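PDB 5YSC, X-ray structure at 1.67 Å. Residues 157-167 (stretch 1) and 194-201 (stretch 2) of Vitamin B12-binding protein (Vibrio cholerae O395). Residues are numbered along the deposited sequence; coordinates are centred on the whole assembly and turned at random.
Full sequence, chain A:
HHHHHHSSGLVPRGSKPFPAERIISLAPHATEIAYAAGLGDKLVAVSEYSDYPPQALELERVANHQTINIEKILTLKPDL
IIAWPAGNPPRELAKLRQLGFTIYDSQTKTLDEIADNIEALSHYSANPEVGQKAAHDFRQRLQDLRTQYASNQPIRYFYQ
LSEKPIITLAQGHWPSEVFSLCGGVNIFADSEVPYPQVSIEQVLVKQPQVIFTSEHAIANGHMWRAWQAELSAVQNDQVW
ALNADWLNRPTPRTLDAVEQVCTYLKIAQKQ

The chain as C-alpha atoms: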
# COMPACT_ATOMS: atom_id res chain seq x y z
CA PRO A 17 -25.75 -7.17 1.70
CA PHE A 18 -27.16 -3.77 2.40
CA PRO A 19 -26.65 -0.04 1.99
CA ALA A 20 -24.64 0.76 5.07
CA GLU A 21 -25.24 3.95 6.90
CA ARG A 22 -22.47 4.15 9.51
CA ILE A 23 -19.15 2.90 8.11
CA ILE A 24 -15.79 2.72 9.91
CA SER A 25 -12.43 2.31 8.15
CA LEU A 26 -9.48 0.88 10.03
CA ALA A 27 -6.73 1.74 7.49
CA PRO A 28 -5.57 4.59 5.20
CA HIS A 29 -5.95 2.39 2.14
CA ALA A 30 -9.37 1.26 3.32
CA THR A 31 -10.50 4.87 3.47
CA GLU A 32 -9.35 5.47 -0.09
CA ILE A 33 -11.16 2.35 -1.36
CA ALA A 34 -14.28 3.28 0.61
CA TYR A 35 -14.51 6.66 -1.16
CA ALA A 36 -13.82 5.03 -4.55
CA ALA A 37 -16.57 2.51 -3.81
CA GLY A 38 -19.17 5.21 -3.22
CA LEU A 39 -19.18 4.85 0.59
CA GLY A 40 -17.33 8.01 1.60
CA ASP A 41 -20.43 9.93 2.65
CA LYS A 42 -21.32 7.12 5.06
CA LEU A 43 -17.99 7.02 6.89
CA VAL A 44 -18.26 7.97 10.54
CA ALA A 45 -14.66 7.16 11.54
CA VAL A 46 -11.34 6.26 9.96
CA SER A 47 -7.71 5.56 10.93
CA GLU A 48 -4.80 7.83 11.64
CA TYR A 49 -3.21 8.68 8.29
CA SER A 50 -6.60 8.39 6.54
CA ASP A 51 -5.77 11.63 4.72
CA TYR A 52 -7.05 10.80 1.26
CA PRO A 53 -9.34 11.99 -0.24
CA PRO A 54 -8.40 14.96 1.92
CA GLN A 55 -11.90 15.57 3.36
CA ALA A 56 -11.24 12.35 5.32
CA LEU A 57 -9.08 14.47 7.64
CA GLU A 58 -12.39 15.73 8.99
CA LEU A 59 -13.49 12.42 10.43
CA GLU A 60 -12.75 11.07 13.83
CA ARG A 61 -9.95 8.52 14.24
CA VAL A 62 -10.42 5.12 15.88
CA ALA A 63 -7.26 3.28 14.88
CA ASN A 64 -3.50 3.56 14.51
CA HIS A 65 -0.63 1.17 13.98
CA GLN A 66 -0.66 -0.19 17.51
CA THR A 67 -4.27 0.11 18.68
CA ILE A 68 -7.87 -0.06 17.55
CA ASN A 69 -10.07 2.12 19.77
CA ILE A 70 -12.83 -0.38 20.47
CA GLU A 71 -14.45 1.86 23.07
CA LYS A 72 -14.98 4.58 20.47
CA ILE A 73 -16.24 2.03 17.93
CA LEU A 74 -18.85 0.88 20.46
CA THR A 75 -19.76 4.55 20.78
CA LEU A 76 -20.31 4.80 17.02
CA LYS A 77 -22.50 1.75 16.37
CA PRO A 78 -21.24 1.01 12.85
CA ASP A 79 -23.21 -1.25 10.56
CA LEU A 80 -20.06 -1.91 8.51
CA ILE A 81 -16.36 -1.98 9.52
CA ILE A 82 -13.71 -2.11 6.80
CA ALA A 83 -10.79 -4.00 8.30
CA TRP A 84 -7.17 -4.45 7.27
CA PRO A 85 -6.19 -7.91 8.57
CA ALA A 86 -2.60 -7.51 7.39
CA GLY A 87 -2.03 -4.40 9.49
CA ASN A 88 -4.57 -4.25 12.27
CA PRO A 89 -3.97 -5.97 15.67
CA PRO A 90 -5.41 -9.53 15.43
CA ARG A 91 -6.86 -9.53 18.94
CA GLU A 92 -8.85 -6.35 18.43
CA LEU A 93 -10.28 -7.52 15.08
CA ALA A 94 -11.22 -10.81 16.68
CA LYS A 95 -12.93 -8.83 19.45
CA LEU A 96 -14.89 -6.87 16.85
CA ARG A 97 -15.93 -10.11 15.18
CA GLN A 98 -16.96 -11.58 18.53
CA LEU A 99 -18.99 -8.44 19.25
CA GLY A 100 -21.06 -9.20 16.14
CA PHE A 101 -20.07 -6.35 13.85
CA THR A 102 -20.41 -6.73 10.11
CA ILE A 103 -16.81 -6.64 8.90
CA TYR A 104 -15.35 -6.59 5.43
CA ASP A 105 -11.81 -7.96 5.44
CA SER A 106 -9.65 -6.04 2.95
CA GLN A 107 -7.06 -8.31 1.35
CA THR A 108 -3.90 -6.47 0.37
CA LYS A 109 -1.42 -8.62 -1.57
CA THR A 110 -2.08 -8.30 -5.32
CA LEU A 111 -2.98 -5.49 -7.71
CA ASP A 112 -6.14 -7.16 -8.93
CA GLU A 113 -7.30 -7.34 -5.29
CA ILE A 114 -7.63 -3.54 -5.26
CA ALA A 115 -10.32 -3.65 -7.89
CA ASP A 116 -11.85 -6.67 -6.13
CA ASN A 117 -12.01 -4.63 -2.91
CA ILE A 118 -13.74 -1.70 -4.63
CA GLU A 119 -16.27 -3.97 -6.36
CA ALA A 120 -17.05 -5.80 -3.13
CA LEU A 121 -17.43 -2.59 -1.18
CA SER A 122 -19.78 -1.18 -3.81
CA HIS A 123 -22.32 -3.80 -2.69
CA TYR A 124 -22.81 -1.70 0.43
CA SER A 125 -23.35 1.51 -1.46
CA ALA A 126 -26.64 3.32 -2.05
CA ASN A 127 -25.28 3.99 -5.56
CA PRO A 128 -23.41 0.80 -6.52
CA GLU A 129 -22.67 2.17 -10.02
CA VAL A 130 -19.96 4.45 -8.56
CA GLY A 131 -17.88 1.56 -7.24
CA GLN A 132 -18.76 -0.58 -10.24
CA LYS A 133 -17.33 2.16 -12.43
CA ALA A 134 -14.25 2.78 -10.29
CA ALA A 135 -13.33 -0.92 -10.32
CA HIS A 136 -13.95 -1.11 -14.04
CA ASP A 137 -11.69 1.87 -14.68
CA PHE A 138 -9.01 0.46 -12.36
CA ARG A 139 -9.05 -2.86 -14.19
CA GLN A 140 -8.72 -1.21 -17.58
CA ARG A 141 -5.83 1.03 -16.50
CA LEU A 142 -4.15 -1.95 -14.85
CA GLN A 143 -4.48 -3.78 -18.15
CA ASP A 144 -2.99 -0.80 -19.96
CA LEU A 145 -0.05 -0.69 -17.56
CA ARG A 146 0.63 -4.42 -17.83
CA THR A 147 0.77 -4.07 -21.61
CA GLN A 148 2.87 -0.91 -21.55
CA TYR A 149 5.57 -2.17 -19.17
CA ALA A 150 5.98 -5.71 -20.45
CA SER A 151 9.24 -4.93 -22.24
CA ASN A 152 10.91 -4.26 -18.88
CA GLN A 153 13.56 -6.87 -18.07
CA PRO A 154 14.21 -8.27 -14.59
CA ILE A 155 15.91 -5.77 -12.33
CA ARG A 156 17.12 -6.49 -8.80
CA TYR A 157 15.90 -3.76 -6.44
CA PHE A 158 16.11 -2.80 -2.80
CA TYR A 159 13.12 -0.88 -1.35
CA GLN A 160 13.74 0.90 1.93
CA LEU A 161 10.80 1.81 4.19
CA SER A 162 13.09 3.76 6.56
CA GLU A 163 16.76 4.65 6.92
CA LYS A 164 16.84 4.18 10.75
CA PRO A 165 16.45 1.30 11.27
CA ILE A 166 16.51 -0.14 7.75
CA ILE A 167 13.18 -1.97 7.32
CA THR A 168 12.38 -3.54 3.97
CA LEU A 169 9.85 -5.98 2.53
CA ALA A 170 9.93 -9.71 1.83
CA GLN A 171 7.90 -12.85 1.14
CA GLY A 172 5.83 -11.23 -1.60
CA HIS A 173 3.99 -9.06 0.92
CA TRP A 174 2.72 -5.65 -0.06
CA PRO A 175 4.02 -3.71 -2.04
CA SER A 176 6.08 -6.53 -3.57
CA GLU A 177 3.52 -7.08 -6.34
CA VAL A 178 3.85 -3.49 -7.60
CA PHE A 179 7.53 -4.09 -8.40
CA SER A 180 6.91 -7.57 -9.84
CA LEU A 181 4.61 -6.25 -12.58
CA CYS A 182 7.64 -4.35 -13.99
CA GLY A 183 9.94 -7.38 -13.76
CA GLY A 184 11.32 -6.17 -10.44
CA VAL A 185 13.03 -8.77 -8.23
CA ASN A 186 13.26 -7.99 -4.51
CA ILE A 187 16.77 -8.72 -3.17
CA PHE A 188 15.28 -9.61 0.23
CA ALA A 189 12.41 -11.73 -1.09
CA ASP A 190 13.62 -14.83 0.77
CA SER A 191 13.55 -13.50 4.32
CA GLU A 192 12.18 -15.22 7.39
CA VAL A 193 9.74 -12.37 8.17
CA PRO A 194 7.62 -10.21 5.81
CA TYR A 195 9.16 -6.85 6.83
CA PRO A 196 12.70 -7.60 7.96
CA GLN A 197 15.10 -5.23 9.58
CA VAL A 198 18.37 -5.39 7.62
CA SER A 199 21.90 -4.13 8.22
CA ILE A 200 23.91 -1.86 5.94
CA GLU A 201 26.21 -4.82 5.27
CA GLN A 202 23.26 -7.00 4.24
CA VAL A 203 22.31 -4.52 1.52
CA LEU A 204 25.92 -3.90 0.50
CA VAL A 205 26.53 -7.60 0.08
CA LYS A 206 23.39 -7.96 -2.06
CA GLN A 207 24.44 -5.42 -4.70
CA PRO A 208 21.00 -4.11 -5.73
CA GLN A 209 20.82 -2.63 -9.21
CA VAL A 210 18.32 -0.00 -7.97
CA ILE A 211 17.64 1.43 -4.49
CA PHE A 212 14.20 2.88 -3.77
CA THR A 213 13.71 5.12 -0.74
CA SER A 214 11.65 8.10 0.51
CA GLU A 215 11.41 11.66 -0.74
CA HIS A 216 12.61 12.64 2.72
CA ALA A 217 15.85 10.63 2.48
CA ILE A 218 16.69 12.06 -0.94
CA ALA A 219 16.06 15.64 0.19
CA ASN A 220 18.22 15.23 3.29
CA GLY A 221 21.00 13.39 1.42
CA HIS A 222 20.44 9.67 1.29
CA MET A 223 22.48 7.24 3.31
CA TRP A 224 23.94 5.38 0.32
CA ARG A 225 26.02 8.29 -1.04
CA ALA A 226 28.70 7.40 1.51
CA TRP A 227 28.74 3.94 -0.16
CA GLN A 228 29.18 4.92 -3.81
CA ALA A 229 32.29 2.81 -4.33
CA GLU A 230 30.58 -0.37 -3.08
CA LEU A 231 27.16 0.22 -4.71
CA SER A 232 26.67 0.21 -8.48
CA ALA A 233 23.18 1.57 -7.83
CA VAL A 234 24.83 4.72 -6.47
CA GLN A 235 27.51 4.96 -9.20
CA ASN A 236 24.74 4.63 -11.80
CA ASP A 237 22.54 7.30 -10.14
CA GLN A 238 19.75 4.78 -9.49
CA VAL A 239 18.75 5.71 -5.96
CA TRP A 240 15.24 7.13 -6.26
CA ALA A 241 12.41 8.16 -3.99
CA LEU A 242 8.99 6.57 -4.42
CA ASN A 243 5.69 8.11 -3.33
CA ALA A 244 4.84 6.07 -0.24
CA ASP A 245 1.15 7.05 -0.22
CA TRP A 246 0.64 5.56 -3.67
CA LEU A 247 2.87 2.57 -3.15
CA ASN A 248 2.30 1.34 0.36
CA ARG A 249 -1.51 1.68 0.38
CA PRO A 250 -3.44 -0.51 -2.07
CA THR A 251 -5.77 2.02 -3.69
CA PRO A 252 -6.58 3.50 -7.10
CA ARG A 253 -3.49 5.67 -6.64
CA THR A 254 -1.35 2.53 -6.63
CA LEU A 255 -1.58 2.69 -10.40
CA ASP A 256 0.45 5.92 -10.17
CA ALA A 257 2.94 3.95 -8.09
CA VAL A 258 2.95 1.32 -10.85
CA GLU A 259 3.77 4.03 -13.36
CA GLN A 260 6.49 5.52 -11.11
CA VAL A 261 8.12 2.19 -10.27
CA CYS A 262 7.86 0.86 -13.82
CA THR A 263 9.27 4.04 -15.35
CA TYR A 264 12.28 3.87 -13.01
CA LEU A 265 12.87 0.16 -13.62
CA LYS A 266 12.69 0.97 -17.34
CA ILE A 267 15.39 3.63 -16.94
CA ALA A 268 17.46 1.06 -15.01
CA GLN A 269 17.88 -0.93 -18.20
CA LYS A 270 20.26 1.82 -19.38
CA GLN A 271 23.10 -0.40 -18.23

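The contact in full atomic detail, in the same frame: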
# COMPACT_ATOMS: atom_id res chain seq x y z
N TYR A 157 16.07 -4.99 -7.19
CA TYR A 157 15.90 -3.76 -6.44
C TYR A 157 15.92 -4.00 -4.93
O TYR A 157 15.64 -5.09 -4.43
CB TYR A 157 14.59 -3.03 -6.85
CG TYR A 157 13.36 -3.70 -6.31
CD1 TYR A 157 12.74 -4.72 -7.03
CD2 TYR A 157 12.85 -3.36 -5.05
CE1 TYR A 157 11.62 -5.37 -6.52
CE2 TYR A 157 11.76 -4.01 -4.53
CZ TYR A 157 11.14 -5.01 -5.29
OH TYR A 157 10.06 -5.70 -4.81
N PHE A 158 16.28 -2.94 -4.23
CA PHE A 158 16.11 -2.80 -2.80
C PHE A 158 15.11 -1.68 -2.56
O PHE A 158 15.29 -0.58 -3.09
CB PHE A 158 17.46 -2.47 -2.18
CG PHE A 158 17.40 -2.11 -0.74
CD1 PHE A 158 16.73 -2.92 0.17
CD2 PHE A 158 18.04 -0.97 -0.27
CE1 PHE A 158 16.69 -2.60 1.51
CE2 PHE A 158 17.98 -0.63 1.06
CZ PHE A 158 17.29 -1.45 1.95
N TYR A 159 14.05 -1.94 -1.77
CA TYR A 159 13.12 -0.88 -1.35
C TYR A 159 13.14 -0.70 0.15
O TYR A 159 12.72 -1.59 0.91
CB TYR A 159 11.68 -1.16 -1.80
CG TYR A 159 10.69 -0.11 -1.29
CD1 TYR A 159 10.97 1.24 -1.41
CD2 TYR A 159 9.52 -0.48 -0.69
CE1 TYR A 159 10.09 2.20 -0.94
CE2 TYR A 159 8.61 0.46 -0.23
CZ TYR A 159 8.91 1.79 -0.34
OH TYR A 159 8.02 2.72 0.13
N GLN A 160 13.60 0.47 0.55
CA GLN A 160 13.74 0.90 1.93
C GLN A 160 12.48 1.62 2.44
O GLN A 160 12.08 2.64 1.88
CB GLN A 160 14.94 1.86 1.95
CG GLN A 160 15.57 2.01 3.22
CD GLN A 160 16.87 2.75 3.08
OE1 GLN A 160 17.27 3.17 1.97
NE2 GLN A 160 17.56 2.88 4.18
N LEU A 161 11.89 1.11 3.52
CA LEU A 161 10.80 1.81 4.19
C LEU A 161 11.27 2.89 5.17
O LEU A 161 10.51 3.80 5.50
CB LEU A 161 9.94 0.81 4.96
CG LEU A 161 9.13 -0.18 4.13
CD1 LEU A 161 8.42 -1.09 5.09
CD2 LEU A 161 8.10 0.55 3.25
N SER A 162 12.51 2.79 5.64
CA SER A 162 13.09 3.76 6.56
C SER A 162 14.60 3.64 6.45
O SER A 162 15.13 2.63 5.99
CB SER A 162 12.64 3.52 8.00
OG SER A 162 12.71 2.14 8.34
N GLU A 163 15.30 4.71 6.85
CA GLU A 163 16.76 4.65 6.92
C GLU A 163 17.23 4.19 8.31
O GLU A 163 18.23 3.46 8.40
CB GLU A 163 17.37 6.02 6.54
CG GLU A 163 17.55 6.22 5.01
CD GLU A 163 18.28 7.50 4.60
OE1 GLU A 163 18.46 8.41 5.45
OE2 GLU A 163 18.65 7.62 3.41
N LYS A 164 16.51 4.57 9.37
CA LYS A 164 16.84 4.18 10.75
C LYS A 164 15.62 3.64 11.48
O LYS A 164 14.69 4.41 11.77
CB LYS A 164 17.40 5.36 11.55
CG LYS A 164 18.45 6.19 10.84
CD LYS A 164 18.69 7.50 11.59
CE LYS A 164 19.49 8.49 10.76
NZ LYS A 164 19.46 9.85 11.38
N PRO A 165 15.55 2.33 11.78
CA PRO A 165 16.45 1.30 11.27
C PRO A 165 16.09 1.06 9.82
O PRO A 165 15.10 1.62 9.36
CB PRO A 165 16.16 0.09 12.16
CG PRO A 165 14.72 0.28 12.54
CD PRO A 165 14.51 1.76 12.65
N ILE A 166 16.86 0.25 9.11
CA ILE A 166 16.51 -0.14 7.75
C ILE A 166 15.49 -1.27 7.84
O ILE A 166 15.83 -2.39 8.22
CB ILE A 166 17.74 -0.58 6.94
CG1 ILE A 166 18.84 0.50 7.01
CG2 ILE A 166 17.35 -0.79 5.52
CD1 ILE A 166 20.21 0.01 6.51
N ILE A 167 14.23 -0.97 7.50
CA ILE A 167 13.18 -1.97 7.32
C ILE A 167 12.87 -2.07 5.84
O ILE A 167 12.80 -1.05 5.14
CB ILE A 167 11.90 -1.61 8.10
CG1 ILE A 167 12.21 -1.28 9.55
CG2 ILE A 167 10.90 -2.73 8.02
CD1 ILE A 167 12.80 -2.40 10.30
N PRO A 194 8.09 -11.02 6.95
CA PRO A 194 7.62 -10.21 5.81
C PRO A 194 8.21 -8.81 5.74
O PRO A 194 8.33 -8.26 4.63
CB PRO A 194 6.10 -10.15 6.03
CG PRO A 194 5.89 -10.54 7.45
CD PRO A 194 6.97 -11.51 7.77
N TYR A 195 8.58 -8.19 6.85
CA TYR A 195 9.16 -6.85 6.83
C TYR A 195 10.42 -6.85 7.67
O TYR A 195 10.44 -6.28 8.77
CB TYR A 195 8.15 -5.81 7.30
CG TYR A 195 6.98 -5.81 6.35
CD1 TYR A 195 7.03 -5.09 5.16
CD2 TYR A 195 5.87 -6.57 6.61
CE1 TYR A 195 5.99 -5.15 4.24
CE2 TYR A 195 4.81 -6.65 5.71
CZ TYR A 195 4.87 -5.92 4.52
OH TYR A 195 3.79 -5.98 3.67
N PRO A 196 11.49 -7.44 7.16
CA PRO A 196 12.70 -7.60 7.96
C PRO A 196 13.46 -6.31 8.17
O PRO A 196 13.51 -5.43 7.31
CB PRO A 196 13.54 -8.57 7.14
CG PRO A 196 13.08 -8.40 5.77
CD PRO A 196 11.64 -8.02 5.83
N GLN A 197 14.10 -6.23 9.33
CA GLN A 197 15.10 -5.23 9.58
C GLN A 197 16.41 -5.78 9.02
O GLN A 197 16.73 -6.94 9.24
CB GLN A 197 15.22 -4.97 11.08
CG GLN A 197 16.09 -3.79 11.42
CD GLN A 197 16.14 -3.53 12.91
OE1 GLN A 197 15.12 -3.60 13.59
NE2 GLN A 197 17.32 -3.24 13.42
N VAL A 198 17.14 -4.96 8.29
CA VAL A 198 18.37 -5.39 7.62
C VAL A 198 19.50 -4.42 7.95
O VAL A 198 19.27 -3.24 8.20
CB VAL A 198 18.19 -5.51 6.09
CG1 VAL A 198 17.13 -6.56 5.72
CG2 VAL A 198 17.87 -4.12 5.47
N SER A 199 20.72 -4.94 7.95
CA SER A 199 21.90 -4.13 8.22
C SER A 199 22.44 -3.52 6.93
O SER A 199 22.19 -4.02 5.83
CB SER A 199 22.99 -4.98 8.87
OG SER A 199 23.60 -5.81 7.90
N ILE A 200 23.22 -2.45 7.08
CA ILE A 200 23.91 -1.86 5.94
C ILE A 200 24.66 -2.93 5.17
O ILE A 200 24.61 -3.00 3.94
CB ILE A 200 24.87 -0.75 6.40
CG1 ILE A 200 24.10 0.53 6.70
CG2 ILE A 200 25.94 -0.49 5.31
CD1 ILE A 200 24.96 1.75 7.06
N GLU A 201 25.41 -3.77 5.90
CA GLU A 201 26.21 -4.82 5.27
C GLU A 201 25.34 -5.75 4.43
O GLU A 201 25.72 -6.12 3.31
CB GLU A 201 26.96 -5.61 6.35
CG GLU A 201 28.15 -4.90 7.01
CD GLU A 201 27.80 -3.56 7.65
OE1 GLU A 201 28.63 -2.62 7.55
OE2 GLU A 201 26.71 -3.45 8.26
O HOH W 1 19.29 -1.64 10.12

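Two chain segments with little backbone pairing can still fit closely when the projections of one settle against the recesses of the other. The contact between residues 157-167 and 194-201 of this vitamin B12-binding protein is a compact example, burying 404 Å² counted over both sides. Its backbone frame is slight. The chains run antiparallel, with Ile167 beside Gln197 and Ile166 beside Val198, and one direct hydrogen bond joins them, from Val198 N to Ile166 O at 2.9 Å and nearly straight at 163°. The return bond of that pair is replaced by a water, which accepts from Ile166 N at 3.2 Å and donates to Val198 O at 2.5 Å; Ile166 N and Val198 O themselves stand 4.3 Å apart, with the water between them. The CA atoms of Ile166 and Val198 are 5.6 Å apart and those of Ile167 and Gln197 4.4 Å, the ordinary alternation of wide and narrow pairs in antiparallel strands.

Beside the direct bond, backbone also packs against backbone. Ile166 O lies 3.2 Å from Gln197 CA, and Pro196 O lies 3.5 Å from Ile167 CA, both with the geometry of CA-H...O contacts. Such contacts are common between antiparallel strands, where a carbonyl that faces the neighbouring chain also meets its alpha hydrogens.

The side chains then divide between the two faces of this small sheet. On one face, the Val198 CG2 methyl is a bump seated in the corner between Phe158 CE1, at 4.4 Å, and Ile166 CG2, at 3.4 Å. The second distance is tight for two methyl groups and leaves no room between them. The longer arm of the Ile166 fork, with chi1 m and chi2 t, reaches past Val198 to the start of the helix, where its CD1 comes within 3.9 Å of Ile200 CG1 and 4.2 Å of Ser199 C. One isoleucine therefore spans the step from extended chain to helix. Ser199 itself points away from the other stretch and acts as the helix N-cap, its side chain capping a backbone nitrogen just beyond the stretch.

The opposite face carries Ile167 and Gln197. Ile167 is a second fork: its CD1 packs 3.6 Å from Gln197 CB, while its other prong turns toward Tyr195, placing CG2 3.7 Å from Tyr195 O and 4.2 Å from Tyr195 CB. The two prongs thus lie against two residues of the facing segment. Leu161 extends this apolar patch, with its CD1 4.2 Å from Tyr195 CD1. Farther out, Pro165 CB rests 3.7 Å from Gln197 CD, so the end of the glutamine covers part of an otherwise exposed proline.

Stretch 1 is also held from within as it turns back on itself. Leu161 N donates to Ile167 O at 2.8 Å, and Ser162 OG donates to Pro165 O at 2.7 Å, tying the turn together around the cis peptide bond that precedes Pro165.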